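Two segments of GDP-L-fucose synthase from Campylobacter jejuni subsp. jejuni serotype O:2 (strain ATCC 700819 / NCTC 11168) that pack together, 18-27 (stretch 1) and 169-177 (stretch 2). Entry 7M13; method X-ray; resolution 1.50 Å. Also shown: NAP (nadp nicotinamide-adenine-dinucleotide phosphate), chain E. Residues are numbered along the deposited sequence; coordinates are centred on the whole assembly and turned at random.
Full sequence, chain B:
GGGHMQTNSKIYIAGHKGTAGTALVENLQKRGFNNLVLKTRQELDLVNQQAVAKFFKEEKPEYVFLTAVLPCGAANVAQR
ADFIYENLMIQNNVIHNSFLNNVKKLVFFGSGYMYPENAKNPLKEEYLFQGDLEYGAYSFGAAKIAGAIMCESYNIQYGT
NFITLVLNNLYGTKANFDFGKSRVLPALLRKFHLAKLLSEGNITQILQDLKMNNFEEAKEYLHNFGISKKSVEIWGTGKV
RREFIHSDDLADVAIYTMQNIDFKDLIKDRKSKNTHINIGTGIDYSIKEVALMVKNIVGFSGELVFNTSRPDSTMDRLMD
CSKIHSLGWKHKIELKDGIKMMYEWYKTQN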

# COMPACT_ATOMS: atom_id res chain seq x y z
N GLY B 18 18.79 -8.52 -13.56
CA GLY B 18 18.58 -7.07 -13.77
C GLY B 18 19.83 -6.28 -13.44
O GLY B 18 20.91 -6.85 -13.12
N THR B 19 19.76 -4.97 -13.58
CA THR B 19 20.96 -4.11 -13.45
C THR B 19 21.55 -4.24 -12.03
O THR B 19 22.76 -4.50 -11.87
CB THR B 19 20.63 -2.68 -13.85
OG1 THR B 19 20.23 -2.73 -15.22
CG2 THR B 19 21.81 -1.76 -13.68
N ALA B 20 20.74 -4.02 -11.00
CA ALA B 20 21.19 -4.10 -9.60
C ALA B 20 21.57 -5.55 -9.30
O ALA B 20 22.58 -5.75 -8.64
CB ALA B 20 20.12 -3.59 -8.66
N GLY B 21 20.78 -6.52 -9.74
CA GLY B 21 21.06 -7.92 -9.39
C GLY B 21 22.38 -8.35 -9.97
O GLY B 21 23.14 -9.01 -9.25
N THR B 22 22.66 -7.96 -11.21
CA THR B 22 23.93 -8.38 -11.85
C THR B 22 25.09 -7.76 -11.06
O THR B 22 26.10 -8.44 -10.83
CB THR B 22 23.97 -7.99 -13.32
OG1 THR B 22 22.92 -8.65 -14.02
CG2 THR B 22 25.32 -8.32 -13.91
N ALA B 23 25.01 -6.47 -10.70
CA ALA B 23 26.04 -5.79 -9.93
C ALA B 23 26.22 -6.44 -8.55
O ALA B 23 27.35 -6.56 -8.06
CB ALA B 23 25.72 -4.31 -9.78
N LEU B 24 25.14 -6.86 -7.89
CA LEU B 24 25.28 -7.50 -6.58
C LEU B 24 25.99 -8.85 -6.73
O LEU B 24 26.88 -9.14 -5.91
CB LEU B 24 23.91 -7.66 -5.93
CG LEU B 24 23.42 -6.42 -5.22
CD1 LEU B 24 21.92 -6.51 -5.05
CD2 LEU B 24 24.12 -6.27 -3.89
N VAL B 25 25.57 -9.63 -7.72
CA VAL B 25 26.22 -10.96 -7.94
C VAL B 25 27.72 -10.72 -8.12
O VAL B 25 28.50 -11.37 -7.44
CB VAL B 25 25.62 -11.74 -9.11
CG1 VAL B 25 26.48 -12.97 -9.40
CG2 VAL B 25 24.19 -12.17 -8.91
N GLU B 26 28.10 -9.82 -9.02
CA GLU B 26 29.56 -9.61 -9.32
C GLU B 26 30.32 -9.08 -8.10
O GLU B 26 31.45 -9.53 -7.84
CB GLU B 26 29.72 -8.68 -10.51
CG GLU B 26 29.30 -9.33 -11.81
CD GLU B 26 29.33 -8.40 -13.01
OE1 GLU B 26 29.47 -7.15 -12.80
OE2 GLU B 26 29.18 -8.91 -14.14
N ASN B 27 29.78 -8.10 -7.39
CA ASN B 27 30.44 -7.47 -6.23
C ASN B 27 30.53 -8.47 -5.06
O ASN B 27 31.56 -8.52 -4.39
CB ASN B 27 29.72 -6.19 -5.82
CG ASN B 27 30.22 -5.03 -6.65
OD1 ASN B 27 31.29 -4.52 -6.33
ND2 ASN B 27 29.55 -4.71 -7.74
N ASN B 169 17.69 7.05 -9.88
CA ASN B 169 18.04 6.60 -11.25
C ASN B 169 19.29 5.74 -11.15
O ASN B 169 20.31 6.22 -10.68
CB ASN B 169 18.32 7.73 -12.25
CG ASN B 169 17.12 8.60 -12.52
OD1 ASN B 169 16.21 8.19 -13.23
ND2 ASN B 169 17.12 9.77 -11.89
N LEU B 170 19.19 4.50 -11.61
CA LEU B 170 20.31 3.55 -11.62
C LEU B 170 20.94 3.55 -13.00
O LEU B 170 20.23 3.73 -14.01
CB LEU B 170 19.75 2.17 -11.25
CG LEU B 170 20.77 1.07 -11.03
CD1 LEU B 170 21.67 1.35 -9.85
CD2 LEU B 170 20.03 -0.25 -10.85
N TYR B 171 22.24 3.39 -13.02
CA TYR B 171 22.98 3.05 -14.25
C TYR B 171 24.09 2.12 -13.80
O TYR B 171 24.21 1.84 -12.62
CB TYR B 171 23.46 4.32 -14.98
CG TYR B 171 24.64 5.01 -14.37
CD1 TYR B 171 24.56 5.70 -13.16
CD2 TYR B 171 25.89 4.97 -14.98
CE1 TYR B 171 25.66 6.31 -12.57
CE2 TYR B 171 26.99 5.62 -14.42
CZ TYR B 171 26.89 6.28 -13.22
OH TYR B 171 27.97 6.89 -12.67
N GLY B 172 24.89 1.59 -14.70
CA GLY B 172 26.02 0.80 -14.19
C GLY B 172 26.86 0.31 -15.33
O GLY B 172 26.56 0.68 -16.47
N THR B 173 27.85 -0.50 -15.04
CA THR B 173 28.80 -0.99 -16.06
C THR B 173 28.00 -1.88 -17.01
O THR B 173 27.90 -1.54 -18.21
CB THR B 173 29.99 -1.64 -15.36
OG1 THR B 173 30.61 -0.59 -14.61
CG2 THR B 173 30.97 -2.28 -16.32
N LYS B 174 27.37 -2.93 -16.48
CA LYS B 174 26.53 -3.88 -17.26
C LYS B 174 25.06 -3.45 -17.19
O LYS B 174 24.27 -4.18 -16.55
CB LYS B 174 26.73 -5.30 -16.75
CG LYS B 174 28.18 -5.76 -16.71
CD LYS B 174 28.30 -7.27 -16.62
CE LYS B 174 29.69 -7.79 -16.92
NZ LYS B 174 30.70 -7.13 -16.05
N ALA B 175 24.72 -2.35 -17.86
CA ALA B 175 23.39 -1.70 -17.81
C ALA B 175 22.47 -2.28 -18.88
O ALA B 175 22.92 -3.12 -19.69
CB ALA B 175 23.54 -0.20 -18.00
N ASN B 176 21.21 -1.82 -18.88
CA ASN B 176 20.19 -2.20 -19.88
C ASN B 176 20.10 -1.02 -20.85
O ASN B 176 19.65 0.07 -20.45
CB ASN B 176 18.90 -2.64 -19.17
CG ASN B 176 17.73 -2.86 -20.10
OD1 ASN B 176 17.73 -2.44 -21.25
ND2 ASN B 176 16.71 -3.53 -19.59
N PHE B 177 20.59 -1.22 -22.08
CA PHE B 177 20.76 -0.16 -23.10
C PHE B 177 19.60 -0.17 -24.10
O PHE B 177 19.73 0.51 -25.13
CB PHE B 177 22.09 -0.35 -23.83
CG PHE B 177 23.29 -0.26 -22.93
CD1 PHE B 177 23.80 0.98 -22.54
CD2 PHE B 177 23.94 -1.41 -22.50
CE1 PHE B 177 24.91 1.05 -21.72
CE2 PHE B 177 25.06 -1.32 -21.69
CZ PHE B 177 25.55 -0.10 -21.30
PA NAP E . 15.63 -4.46 -13.60
O1A NAP E . 14.38 -3.91 -14.23
O2A NAP E . 16.92 -4.26 -14.35
O5B NAP E . 15.52 -6.00 -13.34
C5B NAP E . 14.37 -6.55 -12.69
C4B NAP E . 14.56 -8.04 -12.67
O4B NAP E . 13.45 -8.60 -11.93
C3B NAP E . 14.55 -8.71 -14.06
O3B NAP E . 15.72 -9.50 -14.22
C2B NAP E . 13.25 -9.50 -14.07
O2B NAP E . 13.34 -10.75 -14.76
C1B NAP E . 13.04 -9.78 -12.58
N9A NAP E . 11.65 -10.05 -12.28
C8A NAP E . 10.58 -9.23 -12.46
N7A NAP E . 9.43 -9.80 -12.20
C5A NAP E . 9.77 -11.09 -11.83
C6A NAP E . 8.98 -12.19 -11.46
N6A NAP E . 7.64 -12.19 -11.42
N1A NAP E . 9.64 -13.34 -11.17
C2A NAP E . 10.98 -13.35 -11.23
N3A NAP E . 11.82 -12.38 -11.58
C4A NAP E . 11.13 -11.26 -11.88
O3 NAP E . 15.77 -3.84 -12.14
PN NAP E . 16.76 -2.71 -11.64
O1N NAP E . 16.68 -1.58 -12.58
O2N NAP E . 18.06 -3.37 -11.38
O5D NAP E . 16.06 -2.31 -10.24
C5D NAP E . 16.44 -2.93 -9.04
C4D NAP E . 15.65 -2.30 -7.93
O4D NAP E . 15.99 -0.89 -7.82
C3D NAP E . 14.12 -2.37 -8.11
O3D NAP E . 13.47 -2.53 -6.84
C2D NAP E . 13.84 -1.02 -8.72
O2D NAP E . 12.48 -0.61 -8.59
C1D NAP E . 14.79 -0.13 -7.95
N1N NAP E . 15.04 1.14 -8.67
C2N NAP E . 15.62 1.15 -9.91
C3N NAP E . 15.76 2.32 -10.59
C7N NAP E . 16.38 2.39 -11.94
O7N NAP E . 16.62 3.52 -12.42
N7N NAP E . 16.65 1.25 -12.57
C4N NAP E . 15.34 3.57 -9.98
C5N NAP E . 14.77 3.48 -8.66
C6N NAP E . 14.57 2.32 -8.10
P2B NAP E . 13.26 -10.80 -16.37
O1X NAP E . 14.61 -10.32 -16.81
O2X NAP E . 12.13 -9.99 -16.83
O3X NAP E . 13.01 -12.29 -16.67
O HOH W 1 20.10 0.08 -16.39
O HOH W 2 24.85 -3.67 -13.36
O HOH W 3 21.27 -4.73 -17.05

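The contact joins the first turns of a helix, residues 19 to 27, to a segment that leaves a short strand at 170-171 and continues as loop. It buries 330 Å² in total, counting both sides. The closest pair of CA atoms is Thr-19 CA and Ala-175 CA, 5.5 Å apart, so the start of the helix sits against the loop. Gly-18 occupies the N-cap position, and regular i to i+4 bonds follow, beginning with Thr-22 N to Gly-18 O at 2.8 Å; Thr-22 OG1 also donates to Gly-18 O at 2.8 Å.

Apolar packing centres on Leu-170, whose CA-to-CB bond points toward the helix. Its CD2 reaches Thr-19 CG2 at 3.7 Å and Ala-20 CB at 4.0 Å, distances typical of van der Waals contact between methyl groups. Thr-19, in the m rotamer, has 90 Å² covered by the other stretch, the largest share of any residue here. Farther along the helix, Thr-22 CG2 lies 4.2 Å from Lys-174 CD, so the aliphatic part of the lysine passes beside the threonine methyl.

The direct polar link is a salt bridge between Lys-174 and Glu-26, the contact farthest along the helix. Lys-174 NZ stands 3.0 Å from Glu-26 OE2, and opposite charges favour the pairing, although its hydrogen bond is weak in geometry. The lysine spans the gap with chi2 and chi3 both t, while Glu-26 extends with chi2 at 175°.

Water supplies further polar connections. Water 2 donates to both Thr-19 O and Lys-174 O, its O atom lying 2.7 Å from Thr-19 O and 3.3 Å from Lys-174 O. Water 3 O lies 2.9 Å from Thr-19 OG1 and donates to Lys-174 O, 3.1 Å away. Water 1 O pairs with Thr-19 OG1 at 3.0 Å and accepts a weak bond from Asn-176 N at 3.3 Å. Direct approach is longer: Thr-19 OG1 and Asn-176 N are 3.9 Å apart, and water 1 bridges them.

The cofactor ties the stretches together through backbone amides. Thr-19 N donates to NAP O2A (3.0 Å, 162°) and Ala-20 N to NAP O2N (2.8 Å, 176°), placing the diphosphate at the helix N-terminus, where free amides and the helix dipole favour anionic oxygens. Leu-170 N donates to the carboxamide oxygen O7N of NAP at 2.9 Å and 173°. Gly-18 CA lies 3.3 Å from NAP O5B, and an ideally placed CB would fall 2.0 Å from that atom, a clash that the glycine avoids.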